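Polyphosphate:AMP phosphotransferase (Pseudomonas aeruginosa PAO1, PDB 3CZP) transfers a phosphate from inorganic polyphosphate to AMP, giving ADP, and works less efficiently on GMP, with magnesium as cofactor. Local coordinates at residues A[46-51]-A[152-157]; A[109-114]-A[133-138]; A[285-290]-A[485-490]. All blocks are in the same frame, centred on the assembly; numbering follows the deposited sequence.

Interaction 1: residues A[46-51]-A[152-157]; sequences ILINGI and FWFHLS
Two neighbouring strands in the middle of the five-stranded parallel sheet of the first PPK2 domain, a P-loop NTPase-type fold with strand order 2-3-1-4-5, meet here. Strand 46-50 runs parallel to strand 152-155 with a twist of 29°, and four backbone bonds form the ladder between them. It leads into what looks like a P-loop (Walker A), with Gly50 O bonded to Lys56 NZ, although this domain seems inactive. Phe152 N gives to Leu47 O and Asn49 N to Phe152 O; then Phe154 N gives to Asn49 O and Ile51 N to Phe154 O, the last at 2.8 Å. The second bond is the most bent, with 139° at the hydrogen, although the donor sits nearly on the C=O axis.

On the face carrying Ile48, Phe152 and Phe154, the CD1 methyl of Ile48 comes in at the edge of the Phe154 ring, 4.0 Å from CE2. Helix 56-66 covers this side. Ile46 CG2 reaches the edge of the Phe152 ring, 3.9 Å from its CD2.

Asn49 and Trp153 lie on the other face, towards helix 110-119 and helix 186-203. Asn49 OD1 accepts from Asn109 ND2, which ties the strand to the start of helix 110-119. Gly50 has a positive phi, and its CA lies against Phe154 O, 3.3 Å away, in a CA-H...O contact. Ile51 turns CG1 towards the backbone of Leu156, 3.8 Å from its N. Trp153 has CG anti to the backbone N (chi1 176°), and this lays the indole along the sheet over the glycine: Gly50 CA stands 3.9 Å from the centroid of the six-membered ring, a CH-pi contact close to the ring normal.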
loop_
_atom_site.group_PDB
_atom_site.type_symbol
_atom_site.label_atom_id
_atom_site.label_comp_id
_atom_site.label_asym_id
_atom_site.label_seq_id
_atom_site.Cartn_x
_atom_site.Cartn_y
_atom_site.Cartn_z
ATOM N N ILE A 46 -17.273 -9.465 -5.476
ATOM C CA ILE A 46 -18.199 -9.727 -6.564
ATOM C C ILE A 46 -17.444 -9.711 -7.895
ATOM O O ILE A 46 -16.857 -8.733 -8.245
ATOM C CB ILE A 46 -19.355 -8.664 -6.614
ATOM C CG1 ILE A 46 -20.102 -8.549 -5.249
ATOM C CG2 ILE A 46 -20.267 -8.921 -7.790
ATOM C CD1 ILE A 46 -21.047 -7.263 -5.139
ATOM N N LEU A 47 -17.428 -10.858 -8.574
ATOM C CA LEU A 47 -16.861 -10.991 -9.931
ATOM C C LEU A 47 -17.942 -10.856 -10.988
ATOM O O LEU A 47 -19.042 -11.391 -10.856
ATOM C CB LEU A 47 -16.124 -12.296 -10.086
ATOM C CG LEU A 47 -15.142 -12.757 -8.974
ATOM C CD1 LEU A 47 -14.442 -14.084 -9.407
ATOM C CD2 LEU A 47 -14.192 -11.657 -8.527
ATOM N N ILE A 48 -17.590 -10.130 -12.037
ATOM C CA ILE A 48 -18.497 -9.730 -13.115
ATOM C C ILE A 48 -17.867 -10.219 -14.389
ATOM O O ILE A 48 -16.746 -9.831 -14.687
ATOM C CB ILE A 48 -18.737 -8.145 -13.152
ATOM C CG1 ILE A 48 -19.297 -7.671 -11.803
ATOM C CG2 ILE A 48 -19.582 -7.738 -14.342
ATOM C CD1 ILE A 48 -20.696 -8.221 -11.430
ATOM N N ASN A 49 -18.576 -11.107 -15.082
ATOM C CA ASN A 49 -18.114 -11.805 -16.246
ATOM C C ASN A 49 -19.264 -12.128 -17.202
ATOM O O ASN A 49 -20.421 -11.912 -16.849
ATOM C CB ASN A 49 -17.497 -13.123 -15.789
ATOM C CG ASN A 49 -16.134 -12.942 -15.044
ATOM O OD1 ASN A 49 -16.083 -13.060 -13.813
ATOM N ND2 ASN A 49 -15.048 -12.685 -15.799
ATOM N N GLY A 50 -18.935 -12.594 -18.412
ATOM C CA GLY A 50 -19.915 -12.984 -19.379
ATOM C C GLY A 50 -19.826 -12.366 -20.760
ATOM O O GLY A 50 -18.777 -11.922 -21.191
ATOM N N ILE A 51 -20.956 -12.363 -21.438
ATOM C CA ILE A 51 -21.002 -11.995 -22.859
ATOM C C ILE A 51 -21.044 -10.471 -22.955
ATOM O O ILE A 51 -21.692 -9.809 -22.136
ATOM C CB ILE A 51 -22.226 -12.644 -23.586
ATOM C CG1 ILE A 51 -22.194 -14.154 -23.401
ATOM C CG2 ILE A 51 -22.247 -12.299 -25.075
ATOM C CD1 ILE A 51 -20.878 -14.814 -23.913
ATOM N N PHE A 152 -20.890 -13.678 -11.062
ATOM C CA PHE A 152 -22.007 -13.517 -11.939
ATOM C C PHE A 152 -21.527 -13.597 -13.349
ATOM O O PHE A 152 -20.593 -12.881 -13.762
ATOM C CB PHE A 152 -22.770 -12.199 -11.698
ATOM C CG PHE A 152 -23.428 -12.106 -10.380
ATOM C CD1 PHE A 152 -24.644 -12.724 -10.129
ATOM C CD2 PHE A 152 -22.851 -11.349 -9.365
ATOM C CE1 PHE A 152 -25.237 -12.599 -8.874
ATOM C CE2 PHE A 152 -23.469 -11.190 -8.131
ATOM C CZ PHE A 152 -24.621 -11.819 -7.877
ATOM N N TRP A 153 -22.189 -14.467 -14.089
ATOM C CA TRP A 153 -22.028 -14.587 -15.515
ATOM C C TRP A 153 -23.281 -14.069 -16.223
ATOM O O TRP A 153 -24.332 -14.691 -16.189
ATOM C CB TRP A 153 -21.771 -16.059 -15.891
ATOM C CG TRP A 153 -21.679 -16.300 -17.400
ATOM C CD1 TRP A 153 -22.696 -16.322 -18.277
ATOM C CD2 TRP A 153 -20.500 -16.548 -18.151
ATOM N NE1 TRP A 153 -22.231 -16.525 -19.554
ATOM C CE2 TRP A 153 -20.877 -16.683 -19.491
ATOM C CE3 TRP A 153 -19.150 -16.654 -17.823
ATOM C CZ2 TRP A 153 -19.970 -16.983 -20.482
ATOM C CZ3 TRP A 153 -18.244 -16.926 -18.835
ATOM C CH2 TRP A 153 -18.652 -17.087 -20.121
ATOM N N PHE A 154 -23.137 -12.916 -16.857
ATOM C CA PHE A 154 -24.163 -12.265 -17.636
ATOM C C PHE A 154 -24.214 -12.887 -19.025
ATOM O O PHE A 154 -23.204 -12.862 -19.764
ATOM C CB PHE A 154 -23.857 -10.764 -17.740
ATOM C CG PHE A 154 -24.022 -10.034 -16.430
ATOM C CD1 PHE A 154 -25.170 -9.300 -16.160
ATOM C CD2 PHE A 154 -23.068 -10.156 -15.420
ATOM C CE1 PHE A 154 -25.349 -8.693 -14.930
ATOM C CE2 PHE A 154 -23.234 -9.494 -14.191
ATOM C CZ PHE A 154 -24.356 -8.782 -13.954
ATOM N N HIS A 155 -25.360 -13.469 -19.372
ATOM C CA HIS A 155 -25.461 -14.273 -20.567
ATOM C C HIS A 155 -26.353 -13.678 -21.653
ATOM O O HIS A 155 -27.392 -13.110 -21.359
ATOM C CB HIS A 155 -26.046 -15.639 -20.233
ATOM C CG HIS A 155 -25.850 -16.624 -21.324
ATOM N ND1 HIS A 155 -24.603 -16.937 -21.821
ATOM C CD2 HIS A 155 -26.739 -17.333 -22.058
ATOM C CE1 HIS A 155 -24.733 -17.827 -22.787
ATOM N NE2 HIS A 155 -26.021 -18.074 -22.954
ATOM N N LEU A 156 -25.968 -13.917 -22.914
ATOM C CA LEU A 156 -26.875 -13.815 -24.038
ATOM C C LEU A 156 -26.628 -15.023 -24.889
ATOM O O LEU A 156 -25.528 -15.560 -24.919
ATOM C CB LEU A 156 -26.631 -12.550 -24.870
ATOM C CG LEU A 156 -26.834 -11.140 -24.290
ATOM C CD1 LEU A 156 -26.274 -10.088 -25.284
ATOM C CD2 LEU A 156 -28.303 -10.890 -23.922
ATOM N N SER A 157 -27.667 -15.466 -25.574
ATOM C CA SER A 157 -27.512 -16.489 -26.590
ATOM C C SER A 157 -26.953 -15.853 -27.841
ATOM O O SER A 157 -26.925 -14.639 -28.013
ATOM C CB SER A 157 -28.822 -17.238 -26.883
ATOM O OG SER A 157 -29.745 -16.384 -27.503
#

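Interaction 2: residues A[109-114]-A[133-138]; sequences NWYSQM and DAAERF
Helix 110-114 and helix 133-138 run almost exactly antiparallel, at 175°, with their segment axes 11.2 Å apart, so the backbones stay well separated and large side chains bridge them.

Ala135 is the small residue that lets the groups from the other helix close in. Its CB points at helix 110-114 and meets three of them: Trp110 CD1 at 3.9 Å, the OH end of Tyr111, and the CE methyl of Met114, a selenomethionine whose chain bends at chi3 to bring that methyl round. One turn on, Phe138 has CG anti to the backbone N, and its ring stands edge-on to the indole. The pair is T-shaped, with planes at 88° and centroids 5.1 Å apart: Phe138 CE2 sits over the six-membered ring of Trp110, offset towards its rim and 3.6 Å from CH2. Trp110 holds its ring there from the crowded chi1 position (41°), CG lying between the backbone N and the carbonyl carbon. Asn109 CB lies over the opposite face of the indole, towards the rim, while Trp110 CD1 lies 3.6 Å above the plane of the Tyr111 ring.

The polar ends of this apolar cluster are satisfied next door, where Glu139 OE2 bonds to both Trp110 NE1 and Tyr111 OH; the hydroxyl also bonds to Lys151 NZ. Two such partners would be expected to keep Glu139 ionised.

Asn109 begins helix 110-119 as its N-cap, its OD1 capping Tyr111 N through a weak bond. Separately, Ser112 OG accepts weakly from Asn109 N at 3.3 Å, and Asn109 and Ser112 form a capping box, a characteristic N-terminal motif of helices, here following strand 103-107 in the first PPK2 domain.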
loop_
_atom_site.group_PDB
_atom_site.type_symbol
_atom_site.label_atom_id
_atom_site.label_comp_id
_atom_site.label_asym_id
_atom_site.label_seq_id
_atom_site.Cartn_x
_atom_site.Cartn_y
_atom_site.Cartn_z
ATOM N N ASN A 109 -11.230 -9.820 -14.304
ATOM C CA ASN A 109 -10.628 -10.503 -13.187
ATOM C C ASN A 109 -9.830 -11.719 -13.761
ATOM O O ASN A 109 -9.536 -11.773 -14.946
ATOM C CB ASN A 109 -11.737 -10.878 -12.193
ATOM C CG ASN A 109 -12.890 -11.603 -12.878
ATOM O OD1 ASN A 109 -12.685 -12.602 -13.588
ATOM N ND2 ASN A 109 -14.067 -11.086 -12.721
ATOM N N TRP A 110 -9.510 -12.685 -12.939
ATOM C CA TRP A 110 -8.743 -13.844 -13.400
ATOM C C TRP A 110 -9.469 -14.673 -14.511
ATOM O O TRP A 110 -8.844 -15.144 -15.431
ATOM C CB TRP A 110 -8.327 -14.672 -12.181
ATOM C CG TRP A 110 -9.331 -14.847 -11.101
ATOM C CD1 TRP A 110 -10.188 -15.872 -10.967
ATOM C CD2 TRP A 110 -9.577 -13.960 -9.986
ATOM N NE1 TRP A 110 -10.928 -15.720 -9.837
ATOM C CE2 TRP A 110 -10.592 -14.547 -9.216
ATOM C CE3 TRP A 110 -9.037 -12.731 -9.566
ATOM C CZ2 TRP A 110 -11.053 -13.975 -8.025
ATOM C CZ3 TRP A 110 -9.527 -12.144 -8.403
ATOM C CH2 TRP A 110 -10.528 -12.769 -7.659
ATOM N N TYR A 111 -10.785 -14.769 -14.469
ATOM C CA TYR A 111 -11.577 -15.421 -15.509
ATOM C C TYR A 111 -11.531 -14.760 -16.863
ATOM O O TYR A 111 -11.348 -15.443 -17.872
ATOM C CB TYR A 111 -13.012 -15.564 -15.047
ATOM C CG TYR A 111 -13.125 -16.428 -13.842
ATOM C CD1 TYR A 111 -12.780 -17.780 -13.909
ATOM C CD2 TYR A 111 -13.527 -15.928 -12.641
ATOM C CE1 TYR A 111 -12.853 -18.600 -12.818
ATOM C CE2 TYR A 111 -13.594 -16.736 -11.536
ATOM C CZ TYR A 111 -13.291 -18.107 -11.644
ATOM O OH TYR A 111 -13.362 -18.949 -10.523
ATOM N N SER A 112 -11.665 -13.442 -16.907
ATOM C CA SER A 112 -11.530 -12.694 -18.154
ATOM C C SER A 112 -10.152 -12.955 -18.723
ATOM O O SER A 112 -9.998 -13.199 -19.893
ATOM C CB SER A 112 -11.717 -11.185 -17.961
ATOM O OG SER A 112 -12.730 -10.904 -17.016
ATOM N N GLN A 113 -9.131 -12.886 -17.880
ATOM C CA GLN A 113 -7.779 -13.149 -18.330
ATOM C C GLN A 113 -7.617 -14.520 -18.996
ATOM O O GLN A 113 -7.181 -14.583 -20.160
ATOM C CB GLN A 113 -6.799 -12.991 -17.166
ATOM C CG GLN A 113 -6.670 -11.531 -16.627
ATOM C CD GLN A 113 -5.525 -11.394 -15.650
ATOM O OE1 GLN A 113 -5.207 -12.339 -14.927
ATOM N NE2 GLN A 113 -4.922 -10.198 -15.592
HETATM N N MSE A 114 -7.985 -15.605 -18.296
HETATM C CA MSE A 114 -7.847 -16.986 -18.851
HETATM C C MSE A 114 -8.743 -17.300 -20.094
HETATM O O MSE A 114 -8.295 -17.944 -21.027
HETATM C CB MSE A 114 -8.015 -18.022 -17.725
HETATM C CG MSE A 114 -9.396 -18.361 -17.354
HETATM SE SE MSE A 114 -9.571 -19.583 -15.871
HETATM C CE MSE A 114 -8.862 -18.488 -14.339
ATOM N N ASP A 133 -7.646 -24.447 -12.225
ATOM C CA ASP A 133 -7.389 -25.030 -10.888
ATOM C C ASP A 133 -6.834 -23.987 -9.901
ATOM O O ASP A 133 -7.204 -23.977 -8.715
ATOM C CB ASP A 133 -6.408 -26.198 -10.963
ATOM C CG ASP A 133 -6.956 -27.413 -11.697
ATOM O OD1 ASP A 133 -8.204 -27.561 -11.887
ATOM O OD2 ASP A 133 -6.094 -28.227 -12.128
ATOM N N ALA A 134 -5.937 -23.132 -10.363
ATOM C CA ALA A 134 -5.397 -22.011 -9.522
ATOM C C ALA A 134 -6.498 -21.064 -8.997
ATOM O O ALA A 134 -6.406 -20.576 -7.880
ATOM C CB ALA A 134 -4.270 -21.182 -10.300
ATOM N N ALA A 135 -7.527 -20.843 -9.797
ATOM C CA ALA A 135 -8.630 -20.014 -9.434
ATOM C C ALA A 135 -9.430 -20.731 -8.349
ATOM O O ALA A 135 -9.758 -20.126 -7.304
ATOM C CB ALA A 135 -9.519 -19.715 -10.660
ATOM N N GLU A 136 -9.706 -22.015 -8.575
ATOM C CA GLU A 136 -10.473 -22.774 -7.612
ATOM C C GLU A 136 -9.744 -22.703 -6.275
ATOM O O GLU A 136 -10.341 -22.408 -5.261
ATOM C CB GLU A 136 -10.738 -24.200 -8.118
ATOM C CG GLU A 136 -11.724 -25.052 -7.357
ATOM C CD GLU A 136 -11.190 -25.619 -6.044
ATOM O OE1 GLU A 136 -9.967 -25.765 -5.825
ATOM O OE2 GLU A 136 -12.052 -25.911 -5.200
ATOM N N ARG A 137 -8.436 -22.937 -6.263
ATOM C CA ARG A 137 -7.659 -22.932 -5.013
ATOM C C ARG A 137 -7.609 -21.511 -4.339
ATOM O O ARG A 137 -7.629 -21.408 -3.125
ATOM C CB ARG A 137 -6.252 -23.522 -5.246
ATOM C CG ARG A 137 -6.266 -25.045 -5.526
ATOM C CD ARG A 137 -4.856 -25.669 -5.654
ATOM N NE ARG A 137 -3.865 -24.787 -6.326
ATOM C CZ ARG A 137 -3.526 -24.787 -7.627
ATOM N NH1 ARG A 137 -4.053 -25.620 -8.484
ATOM N NH2 ARG A 137 -2.626 -23.922 -8.062
ATOM N N PHE A 138 -7.427 -20.482 -5.137
ATOM C CA PHE A 138 -7.383 -19.093 -4.669
ATOM C C PHE A 138 -8.744 -18.771 -4.026
ATOM O O PHE A 138 -8.808 -18.423 -2.853
ATOM C CB PHE A 138 -7.038 -18.201 -5.845
ATOM C CG PHE A 138 -7.021 -16.736 -5.543
ATOM C CD1 PHE A 138 -6.178 -16.205 -4.646
ATOM C CD2 PHE A 138 -7.901 -15.880 -6.196
ATOM C CE1 PHE A 138 -6.196 -14.858 -4.367
ATOM C CE2 PHE A 138 -7.882 -14.547 -5.943
ATOM C CZ PHE A 138 -7.025 -14.035 -5.024
#

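Interaction 3: residues A[285-290]-A[485-490]; sequences ARLAGL and TINDAI
In the second PPK2 domain, whose parallel five-stranded sheet is again flanked by helices in the P-loop NTPase manner, helix 285-290 packs beside helix 485-490, part of the last helix of the chain (475-496). The segment axes approach to 9.5 Å and cross at 33°.

The tight part faces the sheet. Leu287, with CG anti to the backbone N, puts CD1 between the Ile490 CD1 methyl, 3.7 Å away, and Ile486 CG2. One turn on, Leu290 CB rests against Ile490 CG2. Leu301 of strand 300-307 touches both isoleucines, and Val320 of helix 313-321 closes on Leu287 and Ile486. Asn487 wedges into the middle: its OD1 presses on Leu287, 3.1 Å from CA, without a good angle for a bond to Leu287 N, while its ND2 bonds to Glu283 OE1.

Away from the sheet the contact loosens and becomes charged and hydrated. Arg286 stretches out in an extended chain from CG to NE and lays its guanidinium across Asn487, whose CB sits over the centre of one face, 3.4 Å above the plane. Salt bridges from Glu491 to NE and Glu283 to NH1 would be expected to balance its charge and hold its rotation. Exposed Asp488 starts out pointing away from the other helix, yet its carboxylate swings back to the guanidinium edge. A water donates to Asp488 OD1 and is weakly held by Arg286 NH1. The salt bridge itself runs from Arg286 NH2 to Asp488 OD1, 2.9 Å long and 162° at the hydrogen, using the anti lone pair of the oxygen.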
loop_
_atom_site.group_PDB
_atom_site.type_symbol
_atom_site.label_atom_id
_atom_site.label_comp_id
_atom_site.label_asym_id
_atom_site.label_seq_id
_atom_site.Cartn_x
_atom_site.Cartn_y
_atom_site.Cartn_z
ATOM N N ALA A 285 31.572 -13.234 -2.389
ATOM C CA ALA A 285 31.966 -12.856 -3.774
ATOM C C ALA A 285 31.113 -13.559 -4.833
ATOM O O ALA A 285 30.756 -12.969 -5.886
ATOM C CB ALA A 285 33.470 -13.165 -4.002
ATOM N N ARG A 286 30.800 -14.832 -4.567
ATOM C CA ARG A 286 30.030 -15.659 -5.503
ATOM C C ARG A 286 28.623 -15.091 -5.567
ATOM O O ARG A 286 28.093 -14.889 -6.650
ATOM C CB ARG A 286 30.007 -17.117 -5.025
ATOM C CG ARG A 286 29.398 -18.108 -5.997
ATOM C CD ARG A 286 29.487 -19.485 -5.418
ATOM N NE ARG A 286 28.565 -20.435 -6.035
ATOM C CZ ARG A 286 28.091 -21.513 -5.416
ATOM N NH1 ARG A 286 28.406 -21.769 -4.151
ATOM N NH2 ARG A 286 27.266 -22.331 -6.044
ATOM N N LEU A 287 28.045 -14.778 -4.407
ATOM C CA LEU A 287 26.703 -14.159 -4.367
ATOM C C LEU A 287 26.698 -12.814 -5.075
ATOM O O LEU A 287 25.821 -12.575 -5.872
ATOM C CB LEU A 287 26.160 -13.981 -2.941
ATOM C CG LEU A 287 24.783 -13.256 -2.855
ATOM C CD1 LEU A 287 23.716 -14.069 -3.564
ATOM C CD2 LEU A 287 24.374 -13.003 -1.449
ATOM N N ALA A 288 27.671 -11.947 -4.806
ATOM C CA ALA A 288 27.706 -10.646 -5.452
ATOM C C ALA A 288 27.729 -10.827 -6.982
ATOM O O ALA A 288 27.076 -10.092 -7.736
ATOM C CB ALA A 288 28.920 -9.887 -4.991
ATOM N N GLY A 289 28.478 -11.816 -7.452
ATOM C CA GLY A 289 28.640 -11.981 -8.894
ATOM C C GLY A 289 27.391 -12.538 -9.526
ATOM O O GLY A 289 27.030 -12.167 -10.638
ATOM N N LEU A 290 26.701 -13.426 -8.810
ATOM C CA LEU A 290 25.472 -14.062 -9.324
ATOM C C LEU A 290 24.340 -13.078 -9.451
ATOM O O LEU A 290 23.527 -13.203 -10.370
ATOM C CB LEU A 290 25.045 -15.234 -8.444
ATOM C CG LEU A 290 25.911 -16.500 -8.573
ATOM C CD1 LEU A 290 25.693 -17.402 -7.378
ATOM C CD2 LEU A 290 25.603 -17.236 -9.860
ATOM N N THR A 485 23.961 -22.126 -0.040
ATOM C CA THR A 485 22.655 -22.548 -0.507
ATOM C C THR A 485 21.995 -21.532 -1.424
ATOM O O THR A 485 21.431 -21.887 -2.487
ATOM C CB THR A 485 21.690 -22.827 0.645
ATOM O OG1 THR A 485 22.238 -23.809 1.532
ATOM C CG2 THR A 485 20.331 -23.330 0.082
ATOM N N ILE A 486 21.985 -20.287 -0.995
ATOM C CA ILE A 486 21.505 -19.217 -1.843
ATOM C C ILE A 486 22.189 -19.282 -3.206
ATOM O O ILE A 486 21.522 -19.346 -4.216
ATOM C CB ILE A 486 21.668 -17.835 -1.179
ATOM C CG1 ILE A 486 20.703 -17.726 0.021
ATOM C CG2 ILE A 486 21.352 -16.688 -2.131
ATOM C CD1 ILE A 486 21.002 -16.521 0.856
ATOM N N ASN A 487 23.518 -19.298 -3.206
ATOM C CA ASN A 487 24.315 -19.352 -4.408
ATOM C C ASN A 487 24.033 -20.587 -5.253
ATOM O O ASN A 487 23.912 -20.471 -6.474
ATOM C CB ASN A 487 25.826 -19.337 -4.049
ATOM C CG ASN A 487 26.300 -17.987 -3.437
ATOM O OD1 ASN A 487 25.666 -16.953 -3.627
ATOM N ND2 ASN A 487 27.440 -18.010 -2.727
ATOM N N ASP A 488 23.972 -21.772 -4.620
ATOM C CA ASP A 488 23.600 -23.014 -5.370
ATOM C C ASP A 488 22.213 -22.836 -6.049
ATOM O O ASP A 488 22.009 -23.270 -7.184
ATOM C CB ASP A 488 23.510 -24.254 -4.455
ATOM C CG ASP A 488 24.840 -24.719 -3.936
ATOM O OD1 ASP A 488 25.896 -24.269 -4.440
ATOM O OD2 ASP A 488 24.816 -25.572 -3.004
ATOM N N ALA A 489 21.261 -22.224 -5.334
ATOM C CA ALA A 489 19.897 -22.030 -5.859
ATOM C C ALA A 489 19.834 -21.076 -7.075
ATOM O O ALA A 489 19.136 -21.344 -8.043
ATOM C CB ALA A 489 18.913 -21.588 -4.744
ATOM N N ILE A 490 20.563 -19.972 -7.028
ATOM C CA ILE A 490 20.669 -19.043 -8.185
ATOM C C ILE A 490 21.363 -19.719 -9.378
ATOM O O ILE A 490 20.865 -19.670 -10.490
ATOM C CB ILE A 490 21.432 -17.746 -7.833
ATOM C CG1 ILE A 490 20.731 -16.958 -6.707
ATOM C CG2 ILE A 490 21.569 -16.861 -9.061
ATOM C CD1 ILE A 490 21.587 -15.794 -6.096
HETATM O O HOH W 1 28.526 -25.223 -3.947
#

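Overall arrangement
Interactions 1 and 2 belong to the first PPK2 domain and touch each other, Leu47 packing on Tyr111 among other contacts; along the chain, 109-114 and 133-138 are nested within the loop that 46-51 and 152-157 close. Interaction 3 lies in the second domain, on the far side of the chain's centre from interaction 1, with centres 49 Å apart. The chemistry follows position: the central sheet pair is joined by backbone bonds, the buried helix pair of interaction 2 by aromatic and methyl contacts, and interaction 3 grades from an apolar core to a hydrated salt bridge. The first domain is thought to be catalytically inactive and may serve dimerization.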